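Local coordinates for protein uroporphyrinogen III cosynthase (HemD) (Helicobacter pylori, PDB 3P9Z) that probably catalyses the cyclization of the linear tetrapyrrole hydroxymethylbilane to the macrocycle uroporphyrinogen III, a step in porphyrin biosynthesis, at residues I42-E54 / P76-V88. Sequence-based numbering, arbitrary orientation.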
ATOM      1  N   ILE A  42      14.096  -0.846  -7.946  1.00 22.77           N
ATOM      2  CA  ILE A  42      13.634  -0.440  -6.634  1.00 23.45           C
ATOM      3  C   ILE A  42      12.111  -0.498  -6.530  1.00 23.82           C
ATOM      4  O   ILE A  42      11.395  -0.143  -7.473  1.00 23.58           O
ATOM      5  CB  ILE A  42      14.261   0.914  -6.185  1.00 23.83           C
ATOM      6  CG1 ILE A  42      13.869   1.241  -4.732  1.00 24.34           C
ATOM      7  CG2 ILE A  42      13.928   2.065  -7.159  1.00 22.90           C
ATOM      8  CD1 ILE A  42      14.774   2.242  -4.111  1.00 27.51           C
ATOM      9  N   PHE A  43      11.648  -0.992  -5.382  1.00 24.12           N
ATOM     10  CA  PHE A  43      10.244  -1.155  -5.061  1.00 24.75           C
ATOM     11  C   PHE A  43       9.964  -0.482  -3.720  1.00 25.77           C
ATOM     12  O   PHE A  43      10.812  -0.513  -2.819  1.00 25.70           O
ATOM     13  CB  PHE A  43       9.904  -2.651  -4.917  1.00 24.61           C
ATOM     14  CG  PHE A  43      10.127  -3.458  -6.173  1.00 24.92           C
ATOM     15  CD1 PHE A  43      11.398  -3.928  -6.504  1.00 24.77           C
ATOM     16  CD2 PHE A  43       9.057  -3.765  -7.011  1.00 24.90           C
ATOM     17  CE1 PHE A  43      11.615  -4.692  -7.671  1.00 25.99           C
ATOM     18  CE2 PHE A  43       9.250  -4.538  -8.177  1.00 26.76           C
ATOM     19  CZ  PHE A  43      10.525  -4.999  -8.506  1.00 26.85           C
ATOM     20  N   THR A  44       8.788   0.129  -3.601  1.00 26.04           N
ATOM     21  CA  THR A  44       8.309   0.661  -2.323  1.00 27.31           C
ATOM     22  C   THR A  44       7.107  -0.142  -1.824  1.00 27.82           C
ATOM     23  O   THR A  44       6.765  -0.061  -0.659  1.00 28.55           O
ATOM     24  CB  THR A  44       7.861   2.124  -2.443  1.00 27.15           C
ATOM     25  OG1 THR A  44       6.879   2.216  -3.474  1.00 28.00           O
ATOM     26  CG2 THR A  44       9.015   3.028  -2.784  1.00 26.89           C
ATOM     27  N   SER A  45       6.463  -0.907  -2.703  1.00 28.47           N
ATOM     28  CA  SER A  45       5.277  -1.697  -2.318  1.00 28.90           C
ATOM     29  C   SER A  45       5.337  -3.138  -2.833  1.00 28.89           C
ATOM     30  O   SER A  45       5.832  -3.395  -3.932  1.00 29.92           O
ATOM     31  CB  SER A  45       4.007  -1.027  -2.849  1.00 28.50           C
ATOM     32  OG  SER A  45       2.891  -1.901  -2.747  1.00 29.94           O
ATOM     33  N   LYS A  46       4.798  -4.073  -2.060  1.00 28.51           N
ATOM     34  CA  LYS A  46       4.621  -5.439  -2.542  1.00 28.64           C
ATOM     35  C   LYS A  46       3.685  -5.517  -3.767  1.00 27.83           C
ATOM     36  O   LYS A  46       3.738  -6.468  -4.560  1.00 27.87           O
ATOM     37  CB  LYS A  46       4.129  -6.342  -1.410  1.00 28.95           C
ATOM     38  CG  LYS A  46       2.692  -6.046  -0.933  1.00 31.12           C
ATOM     39  CD  LYS A  46       2.384  -6.821   0.362  1.00 33.37           C
ATOM     40  CE  LYS A  46       1.009  -6.469   0.906  1.00 35.69           C
ATOM     41  NZ  LYS A  46       0.749  -7.257   2.137  1.00 37.58           N
ATOM     42  N   ASN A  47       2.837  -4.511  -3.936  1.00 27.66           N
ATOM     43  CA  ASN A  47       1.868  -4.533  -5.030  1.00 27.39           C
ATOM     44  C   ASN A  47       2.498  -4.401  -6.410  1.00 26.74           C
ATOM     45  O   ASN A  47       1.960  -4.915  -7.399  1.00 26.46           O
ATOM     46  CB  ASN A  47       0.784  -3.486  -4.795  1.00 27.73           C
ATOM     47  CG  ASN A  47      -0.097  -3.846  -3.606  1.00 28.58           C
ATOM     48  OD1 ASN A  47      -0.720  -4.906  -3.592  1.00 28.10           O
ATOM     49  ND2 ASN A  47      -0.118  -2.989  -2.592  1.00 29.16           N
ATOM     50  N   ALA A  48       3.641  -3.719  -6.462  1.00 25.81           N
ATOM     51  CA  ALA A  48       4.447  -3.640  -7.683  1.00 25.52           C
ATOM     52  C   ALA A  48       5.090  -4.994  -7.999  1.00 25.80           C
ATOM     53  O   ALA A  48       5.197  -5.365  -9.164  1.00 25.64           O
ATOM     54  CB  ALA A  48       5.503  -2.537  -7.574  1.00 24.54           C
ATOM     55  N   VAL A  49       5.480  -5.749  -6.967  1.00 25.94           N
ATOM     56  CA  VAL A  49       5.974  -7.114  -7.186  1.00 26.54           C
ATOM     57  C   VAL A  49       4.863  -8.024  -7.746  1.00 27.30           C
ATOM     58  O   VAL A  49       5.062  -8.720  -8.757  1.00 26.71           O
ATOM     59  CB  VAL A  49       6.602  -7.738  -5.902  1.00 26.63           C
ATOM     60  CG1 VAL A  49       7.213  -9.112  -6.203  1.00 27.01           C
ATOM     61  CG2 VAL A  49       7.666  -6.789  -5.293  1.00 25.08           C
ATOM     62  N   PHE A  50       3.691  -7.998  -7.104  1.00 27.93           N
ATOM     63  CA  PHE A  50       2.563  -8.835  -7.545  1.00 28.52           C
ATOM     64  C   PHE A  50       2.105  -8.508  -8.959  1.00 28.12           C
ATOM     65  O   PHE A  50       1.717  -9.393  -9.707  1.00 28.88           O
ATOM     66  CB  PHE A  50       1.380  -8.704  -6.588  1.00 28.61           C
ATOM     67  CG  PHE A  50       1.662  -9.204  -5.216  1.00 30.72           C
ATOM     68  CD1 PHE A  50       2.424 -10.355  -5.024  1.00 31.96           C
ATOM     69  CD2 PHE A  50       1.156  -8.532  -4.103  1.00 31.91           C
ATOM     70  CE1 PHE A  50       2.686 -10.831  -3.736  1.00 34.15           C
ATOM     71  CE2 PHE A  50       1.414  -8.992  -2.812  1.00 33.36           C
ATOM     72  CZ  PHE A  50       2.181 -10.137  -2.619  1.00 32.47           C
ATOM     73  N   SER A  51       2.144  -7.228  -9.303  1.00 28.35           N
ATOM     74  CA  SER A  51       1.837  -6.769 -10.638  1.00 28.52           C
ATOM     75  C   SER A  51       2.764  -7.419 -11.661  1.00 28.73           C
ATOM     76  O   SER A  51       2.296  -7.929 -12.671  1.00 29.33           O
ATOM     77  CB  SER A  51       1.958  -5.243 -10.724  1.00 28.43           C
ATOM     78  OG  SER A  51       1.664  -4.797 -12.051  1.00 29.46           O
ATOM     79  N   LEU A  52       4.072  -7.392 -11.409  1.00 29.05           N
ATOM     80  CA  LEU A  52       5.047  -8.004 -12.337  1.00 29.23           C
ATOM     81  C   LEU A  52       4.804  -9.504 -12.508  1.00 29.70           C
ATOM     82  O   LEU A  52       4.728 -10.001 -13.626  1.00 29.86           O
ATOM     83  CB  LEU A  52       6.491  -7.736 -11.883  1.00 28.84           C
ATOM     84  CG  LEU A  52       7.004  -6.293 -11.926  1.00 27.67           C
ATOM     85  CD1 LEU A  52       8.424  -6.254 -11.400  1.00 28.42           C
ATOM     86  CD2 LEU A  52       6.930  -5.694 -13.339  1.00 25.67           C
ATOM     87  N   LEU A  53       4.649 -10.203 -11.388  1.00 30.42           N
ATOM     88  CA  LEU A  53       4.318 -11.625 -11.380  1.00 31.22           C
ATOM     89  C   LEU A  53       3.101 -12.005 -12.257  1.00 31.84           C
ATOM     90  O   LEU A  53       3.132 -13.021 -12.965  1.00 31.98           O
ATOM     91  CB  LEU A  53       4.107 -12.099  -9.935  1.00 31.25           C
ATOM     92  CG  LEU A  53       5.366 -12.088  -9.060  1.00 30.97           C
ATOM     93  CD1 LEU A  53       5.016 -12.405  -7.622  1.00 29.70           C
ATOM     94  CD2 LEU A  53       6.408 -13.083  -9.585  1.00 29.90           C
ATOM     95  N   GLU A  54       2.051 -11.186 -12.215  1.00 32.35           N
ATOM     96  CA  GLU A  54       0.826 -11.459 -12.965  1.00 33.15           C
ATOM     97  C   GLU A  54       0.896 -11.080 -14.447  1.00 32.73           C
ATOM     98  O   GLU A  54       0.587 -11.905 -15.309  1.00 32.91           O
ATOM     99  CB  GLU A  54      -0.396 -10.802 -12.300  1.00 33.06           C
ATOM    100  CG  GLU A  54      -1.708 -11.144 -12.995  1.00 37.66           C
ATOM    101  CD  GLU A  54      -2.953 -10.701 -12.232  1.00 43.68           C
ATOM    102  OE1 GLU A  54      -3.105 -11.088 -11.047  1.00 45.69           O
ATOM    103  OE2 GLU A  54      -3.791  -9.977 -12.833  1.00 46.24           O
ATOM    104  N   PRO A  76       9.107  -5.754   4.767  1.00 37.40           N
ATOM    105  CA  PRO A  76       8.031  -6.503   4.112  1.00 36.96           C
ATOM    106  C   PRO A  76       8.184  -6.574   2.597  1.00 36.08           C
ATOM    107  O   PRO A  76       7.969  -7.639   2.013  1.00 36.46           O
ATOM    108  CB  PRO A  76       6.769  -5.695   4.462  1.00 37.15           C
ATOM    109  CG  PRO A  76       7.088  -5.039   5.756  1.00 37.32           C
ATOM    110  CD  PRO A  76       8.573  -4.785   5.752  1.00 37.96           C
ATOM    111  N   THR A  77       8.537  -5.456   1.966  1.00 34.85           N
ATOM    112  CA  THR A  77       8.724  -5.456   0.518  1.00 34.13           C
ATOM    113  C   THR A  77       9.929  -6.320   0.135  1.00 33.05           C
ATOM    114  O   THR A  77       9.856  -7.089  -0.828  1.00 32.04           O
ATOM    115  CB  THR A  77       8.839  -4.023  -0.071  1.00 34.58           C
ATOM    116  OG1 THR A  77       7.673  -3.270   0.271  1.00 35.39           O
ATOM    117  CG2 THR A  77       8.940  -4.070  -1.585  1.00 33.75           C
ATOM    118  N   ALA A  78      11.022  -6.198   0.892  1.00 32.37           N
ATOM    119  CA  ALA A  78      12.199  -7.067   0.710  1.00 32.39           C
ATOM    120  C   ALA A  78      11.846  -8.549   0.859  1.00 32.20           C
ATOM    121  O   ALA A  78      12.229  -9.363   0.029  1.00 32.13           O
ATOM    122  CB  ALA A  78      13.347  -6.666   1.662  1.00 32.24           C
ATOM    123  N   LYS A  79      11.084  -8.896   1.895  1.00 32.54           N
ATOM    124  CA  LYS A  79      10.639 -10.285   2.064  1.00 32.46           C
ATOM    125  C   LYS A  79       9.762 -10.770   0.895  1.00 31.57           C
ATOM    126  O   LYS A  79       9.922 -11.893   0.414  1.00 30.31           O
ATOM    127  CB  LYS A  79       9.927 -10.474   3.402  1.00 33.33           C
ATOM    128  CG  LYS A  79       9.409 -11.908   3.655  1.00 35.58           C
ATOM    129  CD  LYS A  79       7.890 -12.006   3.460  1.00 40.85           C
ATOM    130  CE  LYS A  79       7.307 -13.310   4.042  1.00 42.96           C
ATOM    131  NZ  LYS A  79       7.922 -13.696   5.348  1.00 43.65           N
ATOM    132  N   THR A  80       8.853  -9.918   0.437  1.00 30.49           N
ATOM    133  CA  THR A  80       8.010 -10.269  -0.718  1.00 30.05           C
ATOM    134  C   THR A  80       8.838 -10.554  -1.979  1.00 29.67           C
ATOM    135  O   THR A  80       8.576 -11.521  -2.696  1.00 28.63           O
ATOM    136  CB  THR A  80       6.954  -9.175  -0.999  1.00 30.01           C
ATOM    137  OG1 THR A  80       6.101  -9.062   0.146  1.00 31.22           O
ATOM    138  CG2 THR A  80       6.099  -9.529  -2.217  1.00 29.75           C
ATOM    139  N   LEU A  81       9.830  -9.702  -2.241  1.00 29.21           N
ATOM    140  CA  LEU A  81      10.751  -9.920  -3.342  1.00 29.55           C
ATOM    141  C   LEU A  81      11.485 -11.248  -3.187  1.00 29.95           C
ATOM    142  O   LEU A  81      11.561 -12.046  -4.130  1.00 29.30           O
ATOM    143  CB  LEU A  81      11.759  -8.779  -3.408  1.00 29.09           C
ATOM    144  CG  LEU A  81      11.232  -7.505  -4.047  1.00 28.37           C
ATOM    145  CD1 LEU A  81      12.127  -6.329  -3.641  1.00 28.09           C
ATOM    146  CD2 LEU A  81      11.131  -7.674  -5.572  1.00 26.13           C
ATOM    147  N   GLN A  82      11.990 -11.473  -1.978  1.00 30.51           N
ATOM    148  CA  GLN A  82      12.758 -12.662  -1.639  1.00 32.47           C
ATOM    149  C   GLN A  82      11.909 -13.923  -1.833  1.00 32.55           C
ATOM    150  O   GLN A  82      12.323 -14.876  -2.492  1.00 32.41           O
ATOM    151  CB  GLN A  82      13.250 -12.543  -0.189  1.00 32.54           C
ATOM    152  CG  GLN A  82      13.945 -13.771   0.387  1.00 36.32           C
ATOM    153  CD  GLN A  82      15.434 -13.858   0.048  1.00 40.89           C
ATOM    154  OE1 GLN A  82      16.194 -14.503   0.771  1.00 44.41           O
ATOM    155  NE2 GLN A  82      15.855 -13.220  -1.046  1.00 41.36           N
ATOM    156  N   ASP A  83      10.712 -13.894  -1.268  1.00 33.00           N
ATOM    157  CA  ASP A  83       9.767 -15.002  -1.357  1.00 33.58           C
ATOM    158  C   ASP A  83       9.341 -15.332  -2.781  1.00 33.42           C
ATOM    159  O   ASP A  83       8.975 -16.462  -3.064  1.00 33.62           O
ATOM    160  CB  ASP A  83       8.536 -14.710  -0.498  1.00 33.91           C
ATOM    161  CG  ASP A  83       8.777 -14.982   0.984  1.00 36.09           C
ATOM    162  OD1 ASP A  83       9.892 -15.388   1.361  1.00 38.47           O
ATOM    163  OD2 ASP A  83       7.838 -14.804   1.779  1.00 42.01           O
ATOM    164  N   HIS A  84       9.386 -14.355  -3.680  1.00 32.93           N
ATOM    165  CA  HIS A  84       8.925 -14.607  -5.041  1.00 32.95           C
ATOM    166  C   HIS A  84      10.025 -14.675  -6.095  1.00 32.36           C
ATOM    167  O   HIS A  84       9.796 -14.360  -7.257  1.00 32.71           O
ATOM    168  CB  HIS A  84       7.790 -13.639  -5.415  1.00 32.80           C
ATOM    169  CG  HIS A  84       6.528 -13.887  -4.648  1.00 33.97           C
ATOM    170  ND1 HIS A  84       5.603 -14.841  -5.020  1.00 35.68           N
ATOM    171  CD2 HIS A  84       6.052 -13.330  -3.508  1.00 34.15           C
ATOM    172  CE1 HIS A  84       4.607 -14.852  -4.150  1.00 35.37           C
ATOM    173  NE2 HIS A  84       4.857 -13.946  -3.221  1.00 34.31           N
ATOM    174  N   HIS A  85      11.224 -15.086  -5.669  1.00 32.27           N
ATOM    175  CA  HIS A  85      12.328 -15.455  -6.573  1.00 31.98           C
ATOM    176  C   HIS A  85      13.025 -14.287  -7.294  1.00 30.69           C
ATOM    177  O   HIS A  85      13.690 -14.475  -8.309  1.00 30.35           O
ATOM    178  CB  HIS A  85      11.881 -16.554  -7.555  1.00 32.81           C
ATOM    179  CG  HIS A  85      11.250 -17.733  -6.876  1.00 36.77           C
ATOM    180  ND1 HIS A  85      10.104 -18.340  -7.343  1.00 40.61           N
ATOM    181  CD2 HIS A  85      11.584 -18.391  -5.736  1.00 40.50           C
ATOM    182  CE1 HIS A  85       9.770 -19.331  -6.534  1.00 41.59           C
ATOM    183  NE2 HIS A  85      10.652 -19.384  -5.550  1.00 40.94           N
ATOM    184  N   PHE A  86      12.887 -13.084  -6.753  1.00 29.45           N
ATOM    185  CA  PHE A  86      13.657 -11.957  -7.264  1.00 28.32           C
ATOM    186  C   PHE A  86      15.039 -12.015  -6.634  1.00 28.02           C
ATOM    187  O   PHE A  86      15.223 -12.640  -5.580  1.00 27.96           O
ATOM    188  CB  PHE A  86      12.947 -10.638  -6.971  1.00 27.96           C
ATOM    189  CG  PHE A  86      11.771 -10.378  -7.876  1.00 27.00           C
ATOM    190  CD1 PHE A  86      10.555 -11.015  -7.660  1.00 26.83           C
ATOM    191  CD2 PHE A  86      11.886  -9.502  -8.945  1.00 25.91           C
ATOM    192  CE1 PHE A  86       9.466 -10.775  -8.503  1.00 26.73           C
ATOM    193  CE2 PHE A  86      10.804  -9.252  -9.798  1.00 25.83           C
ATOM    194  CZ  PHE A  86       9.599  -9.889  -9.584  1.00 25.50           C
ATOM    195  N   LYS A  87      16.005 -11.417  -7.317  1.00 27.12           N
ATOM    196  CA  LYS A  87      17.352 -11.249  -6.813  1.00 26.68           C
ATOM    197  C   LYS A  87      17.444 -10.032  -5.874  1.00 26.21           C
ATOM    198  O   LYS A  87      17.493  -8.879  -6.313  1.00 26.20           O
ATOM    199  CB  LYS A  87      18.319 -11.083  -7.988  1.00 26.55           C
ATOM    200  CG  LYS A  87      19.769 -10.893  -7.569  1.00 26.69           C
ATOM    201  CD  LYS A  87      20.664 -10.670  -8.782  1.00 26.81           C
ATOM    202  CE  LYS A  87      21.013 -11.987  -9.460  1.00 26.13           C
ATOM    203  NZ  LYS A  87      21.526 -11.740 -10.838  1.00 26.31           N
ATOM    204  N   VAL A  88      17.493 -10.286  -4.575  1.00 26.08           N
ATOM    205  CA  VAL A  88      17.543  -9.182  -3.610  1.00 25.37           C
ATOM    206  C   VAL A  88      18.989  -8.737  -3.346  1.00 25.69           C
ATOM    207  O   VAL A  88      19.825  -9.543  -2.943  1.00 25.80           O
ATOM    208  CB  VAL A  88      16.831  -9.556  -2.285  1.00 25.33           C
ATOM    209  CG1 VAL A  88      16.827  -8.384  -1.334  1.00 24.07           C
ATOM    210  CG2 VAL A  88      15.394 -10.034  -2.576  1.00 25.11           C
TER
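Val-49 sends its two methyls to different partners: CG2 meets Leu-81 CD2 at 3.6 Å, while CG1, placed anti to the backbone N (chi1 -175°), meets Phe-86 CE1. A compact, branched side chain suits this spot, where the axes of helices 46-54 and 76-83 approach to 9.4 Å and run nearly parallel, at 20°. Leu-81 CD2 also lies over one face of the Phe-43 ring, a CH-pi contact 4.0 Å from the centroid; its branched end thus bridges strand and helix. Near the start of helix 46-54 the backbones come close (Lys-46 CA to Thr-77 CA 5.1 Å), which suits short threonines: Thr-77 CG2 meets Phe-43 CB, and Thr-80 CG2 lies beside Lys-46 CB. Thr-80 OG1 turns back to Pro-76 O (3.0 Å). At the partly exposed far end, flat rings and a methyl suit an imidazole that packs against apolar groups: Phe-50 directs an edge toward the face of His-84, planes at 88°, and Leu-53 CD1 nears His-84 ND1. After a Schellman motif, Phe-86 turns back against Leu-52 and Leu-53. Strands 40-43 and 70-72 form a beta-alpha-beta crossover through helices 46-55 and 60-66; helix 75-83 packs on the first, while helix 60-66 and strand 112-118 flank Leu-52.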